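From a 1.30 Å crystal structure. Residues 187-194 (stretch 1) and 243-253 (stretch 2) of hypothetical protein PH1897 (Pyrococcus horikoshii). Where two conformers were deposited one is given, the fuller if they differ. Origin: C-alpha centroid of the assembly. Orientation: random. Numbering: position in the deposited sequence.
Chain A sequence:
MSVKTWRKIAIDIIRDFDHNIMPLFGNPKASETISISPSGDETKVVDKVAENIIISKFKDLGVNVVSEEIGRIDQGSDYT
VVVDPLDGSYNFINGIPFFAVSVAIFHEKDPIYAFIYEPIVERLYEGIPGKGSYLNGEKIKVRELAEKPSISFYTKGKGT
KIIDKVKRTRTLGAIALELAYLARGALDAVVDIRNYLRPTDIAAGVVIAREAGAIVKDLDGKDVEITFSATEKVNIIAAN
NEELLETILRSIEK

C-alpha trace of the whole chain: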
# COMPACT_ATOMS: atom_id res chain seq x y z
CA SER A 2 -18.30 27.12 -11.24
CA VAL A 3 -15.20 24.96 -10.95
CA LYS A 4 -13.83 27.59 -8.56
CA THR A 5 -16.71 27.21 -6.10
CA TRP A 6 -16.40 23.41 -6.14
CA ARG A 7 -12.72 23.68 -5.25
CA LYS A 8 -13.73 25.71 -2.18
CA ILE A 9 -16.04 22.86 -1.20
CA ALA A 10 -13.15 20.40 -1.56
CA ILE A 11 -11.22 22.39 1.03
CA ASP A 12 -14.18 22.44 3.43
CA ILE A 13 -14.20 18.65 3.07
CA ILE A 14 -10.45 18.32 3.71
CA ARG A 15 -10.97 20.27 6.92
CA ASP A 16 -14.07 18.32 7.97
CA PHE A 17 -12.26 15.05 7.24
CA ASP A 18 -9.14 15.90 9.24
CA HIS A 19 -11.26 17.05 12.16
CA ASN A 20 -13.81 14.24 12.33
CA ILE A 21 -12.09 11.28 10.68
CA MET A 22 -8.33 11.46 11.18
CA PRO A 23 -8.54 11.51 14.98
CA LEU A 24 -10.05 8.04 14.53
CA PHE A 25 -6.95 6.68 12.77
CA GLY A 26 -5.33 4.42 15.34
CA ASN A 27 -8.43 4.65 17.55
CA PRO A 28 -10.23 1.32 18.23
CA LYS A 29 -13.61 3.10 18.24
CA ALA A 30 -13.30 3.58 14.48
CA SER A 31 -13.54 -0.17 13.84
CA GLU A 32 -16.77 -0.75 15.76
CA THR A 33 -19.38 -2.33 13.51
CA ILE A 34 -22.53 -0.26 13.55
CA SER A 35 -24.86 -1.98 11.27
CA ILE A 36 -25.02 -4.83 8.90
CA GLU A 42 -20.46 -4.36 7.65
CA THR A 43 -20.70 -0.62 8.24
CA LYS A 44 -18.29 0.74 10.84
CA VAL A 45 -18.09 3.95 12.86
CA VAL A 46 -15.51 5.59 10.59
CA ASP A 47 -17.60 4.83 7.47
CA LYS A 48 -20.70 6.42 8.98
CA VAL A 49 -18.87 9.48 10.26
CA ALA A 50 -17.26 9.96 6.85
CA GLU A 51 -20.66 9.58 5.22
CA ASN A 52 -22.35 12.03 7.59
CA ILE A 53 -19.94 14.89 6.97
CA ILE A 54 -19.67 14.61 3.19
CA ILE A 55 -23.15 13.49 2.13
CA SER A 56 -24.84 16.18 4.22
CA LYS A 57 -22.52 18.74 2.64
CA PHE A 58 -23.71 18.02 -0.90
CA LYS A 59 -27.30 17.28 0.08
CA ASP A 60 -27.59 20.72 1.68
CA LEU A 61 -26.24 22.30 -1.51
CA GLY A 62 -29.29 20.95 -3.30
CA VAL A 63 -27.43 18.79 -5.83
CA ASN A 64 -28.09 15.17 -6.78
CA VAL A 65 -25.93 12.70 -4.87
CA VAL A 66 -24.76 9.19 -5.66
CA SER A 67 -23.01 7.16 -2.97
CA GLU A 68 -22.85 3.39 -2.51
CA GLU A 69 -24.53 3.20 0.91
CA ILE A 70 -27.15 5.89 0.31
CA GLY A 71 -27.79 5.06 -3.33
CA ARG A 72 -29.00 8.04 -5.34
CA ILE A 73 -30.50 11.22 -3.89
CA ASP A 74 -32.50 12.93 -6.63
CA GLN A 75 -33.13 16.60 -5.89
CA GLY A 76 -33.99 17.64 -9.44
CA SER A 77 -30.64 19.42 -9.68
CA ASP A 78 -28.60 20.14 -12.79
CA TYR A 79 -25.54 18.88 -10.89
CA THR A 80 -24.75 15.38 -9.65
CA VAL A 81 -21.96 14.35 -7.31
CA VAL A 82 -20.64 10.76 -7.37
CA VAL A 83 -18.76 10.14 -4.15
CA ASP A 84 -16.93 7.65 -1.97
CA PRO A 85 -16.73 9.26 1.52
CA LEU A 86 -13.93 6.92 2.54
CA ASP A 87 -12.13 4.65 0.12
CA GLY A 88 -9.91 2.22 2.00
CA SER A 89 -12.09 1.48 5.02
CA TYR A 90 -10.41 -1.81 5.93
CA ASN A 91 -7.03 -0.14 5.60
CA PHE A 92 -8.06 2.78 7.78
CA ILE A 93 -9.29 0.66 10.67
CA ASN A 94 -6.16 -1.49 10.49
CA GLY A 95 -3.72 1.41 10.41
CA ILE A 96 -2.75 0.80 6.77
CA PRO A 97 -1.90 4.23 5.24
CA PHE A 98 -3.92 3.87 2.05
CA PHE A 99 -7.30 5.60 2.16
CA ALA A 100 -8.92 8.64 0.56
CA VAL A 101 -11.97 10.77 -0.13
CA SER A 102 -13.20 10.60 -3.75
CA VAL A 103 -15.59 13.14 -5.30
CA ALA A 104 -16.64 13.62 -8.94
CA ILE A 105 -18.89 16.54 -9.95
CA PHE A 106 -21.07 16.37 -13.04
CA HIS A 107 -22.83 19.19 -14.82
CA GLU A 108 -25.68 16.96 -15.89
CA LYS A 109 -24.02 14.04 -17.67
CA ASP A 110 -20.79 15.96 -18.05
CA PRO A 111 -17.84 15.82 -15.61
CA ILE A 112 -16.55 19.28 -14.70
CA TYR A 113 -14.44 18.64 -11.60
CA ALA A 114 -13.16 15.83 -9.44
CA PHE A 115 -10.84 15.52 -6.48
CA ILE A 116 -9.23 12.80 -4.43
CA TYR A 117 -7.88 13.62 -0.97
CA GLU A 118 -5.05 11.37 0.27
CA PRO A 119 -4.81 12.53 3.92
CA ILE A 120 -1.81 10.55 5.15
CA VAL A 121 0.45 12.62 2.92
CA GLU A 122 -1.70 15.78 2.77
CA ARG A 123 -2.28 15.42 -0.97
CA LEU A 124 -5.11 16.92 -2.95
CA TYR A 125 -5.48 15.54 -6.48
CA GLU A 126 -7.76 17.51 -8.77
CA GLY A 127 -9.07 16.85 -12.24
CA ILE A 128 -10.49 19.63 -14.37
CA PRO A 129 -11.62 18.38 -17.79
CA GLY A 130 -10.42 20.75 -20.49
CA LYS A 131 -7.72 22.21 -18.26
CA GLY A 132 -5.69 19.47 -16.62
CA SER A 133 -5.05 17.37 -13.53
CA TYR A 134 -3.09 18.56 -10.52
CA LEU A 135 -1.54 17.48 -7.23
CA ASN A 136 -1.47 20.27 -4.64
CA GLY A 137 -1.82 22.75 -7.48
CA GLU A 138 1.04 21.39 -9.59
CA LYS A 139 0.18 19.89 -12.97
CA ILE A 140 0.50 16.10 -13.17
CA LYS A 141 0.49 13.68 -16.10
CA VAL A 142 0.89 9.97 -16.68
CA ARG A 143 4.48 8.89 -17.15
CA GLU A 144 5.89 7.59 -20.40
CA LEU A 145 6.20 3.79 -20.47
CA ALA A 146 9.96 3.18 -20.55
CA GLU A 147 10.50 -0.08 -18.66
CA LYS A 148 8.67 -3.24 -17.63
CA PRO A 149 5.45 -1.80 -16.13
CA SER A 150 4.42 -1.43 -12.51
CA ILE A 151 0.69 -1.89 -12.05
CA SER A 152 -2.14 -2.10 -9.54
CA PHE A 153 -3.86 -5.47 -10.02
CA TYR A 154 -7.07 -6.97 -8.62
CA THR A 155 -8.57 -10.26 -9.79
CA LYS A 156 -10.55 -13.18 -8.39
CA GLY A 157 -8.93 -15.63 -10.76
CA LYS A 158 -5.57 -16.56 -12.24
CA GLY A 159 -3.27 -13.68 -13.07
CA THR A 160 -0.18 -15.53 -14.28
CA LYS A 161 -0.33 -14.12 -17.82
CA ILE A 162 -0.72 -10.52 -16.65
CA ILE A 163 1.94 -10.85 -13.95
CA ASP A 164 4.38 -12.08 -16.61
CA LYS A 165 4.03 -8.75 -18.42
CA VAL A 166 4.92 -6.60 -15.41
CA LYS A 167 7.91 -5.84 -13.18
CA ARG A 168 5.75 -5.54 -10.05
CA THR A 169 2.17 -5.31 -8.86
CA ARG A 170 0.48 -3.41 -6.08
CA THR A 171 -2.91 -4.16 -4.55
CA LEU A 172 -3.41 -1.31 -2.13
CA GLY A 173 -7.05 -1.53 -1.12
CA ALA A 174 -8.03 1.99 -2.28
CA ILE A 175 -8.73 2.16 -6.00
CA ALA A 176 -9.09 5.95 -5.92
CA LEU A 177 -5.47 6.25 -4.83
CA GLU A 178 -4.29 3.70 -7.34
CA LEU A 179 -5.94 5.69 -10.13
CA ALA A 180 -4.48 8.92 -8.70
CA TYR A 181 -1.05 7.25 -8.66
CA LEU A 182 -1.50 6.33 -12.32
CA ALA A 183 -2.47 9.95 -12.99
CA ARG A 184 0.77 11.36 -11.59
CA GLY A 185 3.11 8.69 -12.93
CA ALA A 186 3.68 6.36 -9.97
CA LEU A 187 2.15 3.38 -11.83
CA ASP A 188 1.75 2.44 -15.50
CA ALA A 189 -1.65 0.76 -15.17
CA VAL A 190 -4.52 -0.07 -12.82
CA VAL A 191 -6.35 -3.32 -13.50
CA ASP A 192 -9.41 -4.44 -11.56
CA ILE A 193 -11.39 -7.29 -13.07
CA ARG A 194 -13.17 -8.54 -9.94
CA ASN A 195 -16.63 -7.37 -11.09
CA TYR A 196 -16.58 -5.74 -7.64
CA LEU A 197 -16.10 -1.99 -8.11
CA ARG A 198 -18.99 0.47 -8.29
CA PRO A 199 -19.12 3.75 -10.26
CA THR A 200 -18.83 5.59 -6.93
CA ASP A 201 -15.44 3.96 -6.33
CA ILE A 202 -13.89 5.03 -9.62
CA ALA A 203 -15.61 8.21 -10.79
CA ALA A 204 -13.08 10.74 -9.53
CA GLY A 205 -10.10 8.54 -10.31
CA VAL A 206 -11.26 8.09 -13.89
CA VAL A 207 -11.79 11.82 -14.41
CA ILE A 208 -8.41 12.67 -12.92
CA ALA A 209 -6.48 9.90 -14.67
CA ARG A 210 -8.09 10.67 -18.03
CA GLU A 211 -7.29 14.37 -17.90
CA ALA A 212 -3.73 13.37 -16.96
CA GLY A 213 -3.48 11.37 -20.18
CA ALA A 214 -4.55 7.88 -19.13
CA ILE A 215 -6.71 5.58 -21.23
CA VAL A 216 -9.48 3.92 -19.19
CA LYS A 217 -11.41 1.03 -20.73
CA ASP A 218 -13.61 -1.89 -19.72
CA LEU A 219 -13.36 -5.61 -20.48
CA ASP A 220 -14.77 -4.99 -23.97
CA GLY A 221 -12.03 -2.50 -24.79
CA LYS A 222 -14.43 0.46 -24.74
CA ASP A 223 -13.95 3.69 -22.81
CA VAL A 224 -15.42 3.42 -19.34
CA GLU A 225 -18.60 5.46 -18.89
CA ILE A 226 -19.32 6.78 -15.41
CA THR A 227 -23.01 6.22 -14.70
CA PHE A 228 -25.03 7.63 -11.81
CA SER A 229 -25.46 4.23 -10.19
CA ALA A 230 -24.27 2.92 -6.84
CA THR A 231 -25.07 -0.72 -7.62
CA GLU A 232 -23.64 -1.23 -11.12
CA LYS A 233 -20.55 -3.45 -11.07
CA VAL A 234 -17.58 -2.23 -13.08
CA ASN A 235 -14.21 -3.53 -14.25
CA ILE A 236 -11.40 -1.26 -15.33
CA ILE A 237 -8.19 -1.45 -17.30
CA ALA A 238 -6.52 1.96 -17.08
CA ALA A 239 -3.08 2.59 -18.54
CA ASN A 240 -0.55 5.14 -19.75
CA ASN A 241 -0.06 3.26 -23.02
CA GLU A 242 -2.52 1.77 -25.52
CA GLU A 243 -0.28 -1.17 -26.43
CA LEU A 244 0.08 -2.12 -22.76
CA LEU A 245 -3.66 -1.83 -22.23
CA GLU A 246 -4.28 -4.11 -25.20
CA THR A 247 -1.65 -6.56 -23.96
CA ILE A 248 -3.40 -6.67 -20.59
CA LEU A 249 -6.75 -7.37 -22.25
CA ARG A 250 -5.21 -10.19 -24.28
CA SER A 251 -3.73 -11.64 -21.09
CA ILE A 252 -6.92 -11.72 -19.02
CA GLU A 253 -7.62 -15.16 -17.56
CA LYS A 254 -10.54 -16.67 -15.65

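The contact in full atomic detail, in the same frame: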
# COMPACT_ATOMS: atom_id res chain seq x y z
N LEU A 187 2.52 4.70 -11.31
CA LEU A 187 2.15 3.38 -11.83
C LEU A 187 1.89 3.53 -13.32
O LEU A 187 1.61 4.64 -13.80
CB LEU A 187 0.86 2.87 -11.17
CG LEU A 187 0.91 2.49 -9.69
CD1 LEU A 187 -0.50 2.17 -9.21
CD2 LEU A 187 1.84 1.30 -9.48
N ASP A 188 1.99 2.43 -14.06
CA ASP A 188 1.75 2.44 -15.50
C ASP A 188 0.33 2.00 -15.84
O ASP A 188 -0.19 2.34 -16.90
CB ASP A 188 2.75 1.53 -16.21
CG ASP A 188 4.18 1.96 -15.98
OD1 ASP A 188 4.59 3.00 -16.54
OD2 ASP A 188 4.89 1.26 -15.23
N ALA A 189 -0.29 1.23 -14.94
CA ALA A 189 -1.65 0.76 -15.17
C ALA A 189 -2.34 0.36 -13.87
O ALA A 189 -1.69 0.10 -12.86
CB ALA A 189 -1.64 -0.43 -16.14
N VAL A 190 -3.67 0.34 -13.93
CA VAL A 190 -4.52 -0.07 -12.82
C VAL A 190 -5.51 -1.04 -13.45
O VAL A 190 -6.25 -0.68 -14.38
CB VAL A 190 -5.29 1.11 -12.20
CG1 VAL A 190 -6.24 0.61 -11.13
CG2 VAL A 190 -4.30 2.10 -11.60
N VAL A 191 -5.51 -2.27 -12.96
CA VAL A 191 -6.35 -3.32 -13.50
C VAL A 191 -7.19 -3.95 -12.41
O VAL A 191 -6.66 -4.50 -11.45
CB VAL A 191 -5.47 -4.42 -14.13
CG1 VAL A 191 -6.34 -5.51 -14.74
CG2 VAL A 191 -4.56 -3.81 -15.18
N ASP A 192 -8.51 -3.84 -12.53
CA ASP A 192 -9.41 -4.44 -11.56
C ASP A 192 -10.50 -5.16 -12.34
O ASP A 192 -11.37 -4.52 -12.94
CB ASP A 192 -10.04 -3.39 -10.65
CG ASP A 192 -10.78 -4.00 -9.46
OD1 ASP A 192 -11.41 -5.07 -9.63
OD2 ASP A 192 -10.74 -3.40 -8.37
N ILE A 193 -10.43 -6.48 -12.33
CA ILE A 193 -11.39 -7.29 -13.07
C ILE A 193 -12.18 -8.22 -12.16
O ILE A 193 -12.58 -9.32 -12.56
CB ILE A 193 -10.66 -8.10 -14.17
CG1 ILE A 193 -9.56 -8.97 -13.56
CG2 ILE A 193 -10.05 -7.15 -15.19
CD1 ILE A 193 -8.79 -9.81 -14.58
N ARG A 194 -12.43 -7.77 -10.94
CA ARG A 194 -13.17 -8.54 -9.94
C ARG A 194 -14.69 -8.46 -10.09
O ARG A 194 -15.40 -9.21 -9.41
CB ARG A 194 -12.83 -8.06 -8.53
CG ARG A 194 -11.38 -8.21 -8.11
CD ARG A 194 -11.20 -7.58 -6.73
NE ARG A 194 -11.35 -6.13 -6.76
CZ ARG A 194 -11.40 -5.36 -5.67
NH1 ARG A 194 -11.33 -5.91 -4.47
NH2 ARG A 194 -11.51 -4.05 -5.79
N GLU A 243 -0.80 0.17 -26.17
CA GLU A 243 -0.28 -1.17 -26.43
C GLU A 243 -0.29 -2.02 -25.16
O GLU A 243 -0.63 -3.20 -25.19
CB GLU A 243 1.14 -1.11 -26.99
CG GLU A 243 1.69 -2.47 -27.41
CD GLU A 243 3.11 -2.39 -27.94
OE1 GLU A 243 3.60 -3.42 -28.46
OE2 GLU A 243 3.73 -1.32 -27.84
N LEU A 244 0.08 -1.41 -24.03
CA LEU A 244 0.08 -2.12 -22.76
C LEU A 244 -1.34 -2.51 -22.38
O LEU A 244 -1.60 -3.63 -21.95
CB LEU A 244 0.69 -1.23 -21.67
CG LEU A 244 0.56 -1.71 -20.22
CD1 LEU A 244 1.17 -3.09 -20.07
CD2 LEU A 244 1.25 -0.71 -19.29
N LEU A 245 -2.27 -1.57 -22.55
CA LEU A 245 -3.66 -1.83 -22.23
C LEU A 245 -4.16 -3.01 -23.05
O LEU A 245 -4.81 -3.91 -22.52
CB LEU A 245 -4.50 -0.58 -22.53
CG LEU A 245 -5.90 -0.50 -21.90
CD1 LEU A 245 -6.40 0.93 -21.95
CD2 LEU A 245 -6.86 -1.44 -22.61
N GLU A 246 -3.86 -3.02 -24.34
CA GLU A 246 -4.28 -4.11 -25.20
C GLU A 246 -3.62 -5.43 -24.81
O GLU A 246 -4.24 -6.49 -24.87
CB GLU A 246 -4.00 -3.78 -26.67
CG GLU A 246 -4.99 -2.77 -27.24
CD GLU A 246 -4.75 -2.45 -28.70
OE1 GLU A 246 -4.47 -3.39 -29.47
OE2 GLU A 246 -4.86 -1.26 -29.07
N THR A 247 -2.36 -5.36 -24.39
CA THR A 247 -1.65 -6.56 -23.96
C THR A 247 -2.31 -7.12 -22.71
O THR A 247 -2.45 -8.33 -22.56
CB THR A 247 -0.17 -6.25 -23.66
OG1 THR A 247 0.50 -5.90 -24.87
CG2 THR A 247 0.51 -7.47 -23.03
N ILE A 248 -2.73 -6.23 -21.81
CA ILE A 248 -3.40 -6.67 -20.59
C ILE A 248 -4.71 -7.37 -20.94
O ILE A 248 -5.02 -8.43 -20.41
CB ILE A 248 -3.67 -5.47 -19.65
CG1 ILE A 248 -2.34 -4.94 -19.10
CG2 ILE A 248 -4.60 -5.90 -18.51
CD1 ILE A 248 -2.47 -3.64 -18.33
N LEU A 249 -5.48 -6.77 -21.85
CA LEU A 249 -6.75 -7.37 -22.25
C LEU A 249 -6.54 -8.76 -22.85
O LEU A 249 -7.30 -9.68 -22.56
CB LEU A 249 -7.47 -6.46 -23.26
CG LEU A 249 -8.01 -5.14 -22.71
CD1 LEU A 249 -8.59 -4.31 -23.85
CD2 LEU A 249 -9.08 -5.42 -21.66
N ARG A 250 -5.50 -8.90 -23.66
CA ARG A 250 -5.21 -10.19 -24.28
C ARG A 250 -4.73 -11.22 -23.27
O ARG A 250 -4.80 -12.43 -23.52
CB ARG A 250 -4.13 -10.04 -25.37
CG ARG A 250 -4.59 -9.31 -26.62
CD ARG A 250 -3.66 -9.57 -27.81
NE ARG A 250 -2.27 -9.22 -27.54
CZ ARG A 250 -1.81 -7.98 -27.46
NH1 ARG A 250 -2.63 -6.95 -27.64
NH2 ARG A 250 -0.53 -7.76 -27.21
N SER A 251 -4.25 -10.75 -22.12
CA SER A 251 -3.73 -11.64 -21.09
C SER A 251 -4.71 -11.97 -19.97
O SER A 251 -4.35 -12.69 -19.03
CB SER A 251 -2.47 -11.03 -20.48
OG SER A 251 -1.50 -10.77 -21.48
N ILE A 252 -5.93 -11.45 -20.05
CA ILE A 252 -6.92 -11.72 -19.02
C ILE A 252 -7.29 -13.19 -18.98
O ILE A 252 -7.57 -13.81 -20.01
CB ILE A 252 -8.19 -10.86 -19.22
CG1 ILE A 252 -7.85 -9.39 -18.97
CG2 ILE A 252 -9.29 -11.32 -18.27
CD1 ILE A 252 -9.03 -8.44 -19.10
N GLU A 253 -7.29 -13.76 -17.77
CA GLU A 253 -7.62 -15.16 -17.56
C GLU A 253 -8.83 -15.26 -16.63
O GLU A 253 -9.24 -14.28 -16.02
CB GLU A 253 -6.43 -15.89 -16.95
CG GLU A 253 -5.20 -15.97 -17.85
CD GLU A 253 -3.99 -16.54 -17.14
OE1 GLU A 253 -3.42 -15.84 -16.28
OE2 GLU A 253 -3.61 -17.69 -17.45

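A helix laid nearly along a strand makes this contact, and it does so with hydrocarbon alone. The axes of strand 189-193 and helix 243-250 come within 10.3 Å, the usual spacing for one layer of interlocked side chains, and their N-to-C directions differ by 24°. Because the two run almost the same way, the register is simple: Ala 189 lies across from Leu 245, Val 191 from Ile 248 and Ile 193 from Ile 252, with the CA atoms of the pairs separating slightly, from 7.8 to 8.4 to 8.7 Å. No hydrogen bond crosses the gap. The helix backbone bonds to itself, as from Thr 247 N to Glu 243 O and from Ile 248 N to Leu 244 O, and fit between apolar side chains carries the pairing.

The strand supplies every second residue. Ala 189, Val 191 and Ile 193 point their CA-to-CB bonds toward the helix, while that of Val 190 points away. The helix answers with Leu 244 and Ile 248, four residues and about one turn apart, and the loop that follows adds Ile 252. Two residues of strand and one turn of helix advance by similar amounts, which lets the step from Leu 244 to Ile 248 keep pace with the strand.

The shape grows along the strand, from a methyl to a branched valine to a longer isoleucine. Ala 189 is the hollow. Its short side chain leaves room for two larger neighbors: Ile 248 reaches it with CD1, 4.0 Å from Ala 189 CB, and Leu 244 closes in with CD2, 4.3 Å from the same Ala 189 CB. Leu 244 CD2 also packs 4.1 Å from Asp 188 CB, using the aliphatic base of an acidic residue. The end of Asp 188 leads away from the helix, and its carboxylate oxygens are hydrogen-bonded elsewhere in the structure, so the charge stays clear of the leucine.

Ile 248 is the central bump. With chi1 m and chi2 t, its extended side chain carries CD1 between Ala 189 and Val 191, where it lies 3.8 Å from Val 191 CG2, the closest approach between the stretches. One methyl thus bridges two successive inward-facing strand residues.

The last pair lies beyond the regular helix. Ser 251 OG donates to Thr 247 O at 2.8 Å, and Ile 252 follows in an extended conformation, still facing the strand. Ile 193, with chi1 p and chi2 t, extends to meet it, its CD1 4.0 Å from Ile 252 CG2. Both are partly exposed, so this meeting is less enclosed than those before it.

Charge is handled off the interface. Arg 194 turns back to Asp 192 in a salt bridge, NH2 to OD2 at 2.8 Å, while Arg 194 NE donates to Asp 192 OD1 at 3.1 Å; both side chains are out of reach of the helix. The rule is alternation on the strand, with Ala 189, Val 191 and Ile 193 facing the helix and the charged groups kept out of the contact.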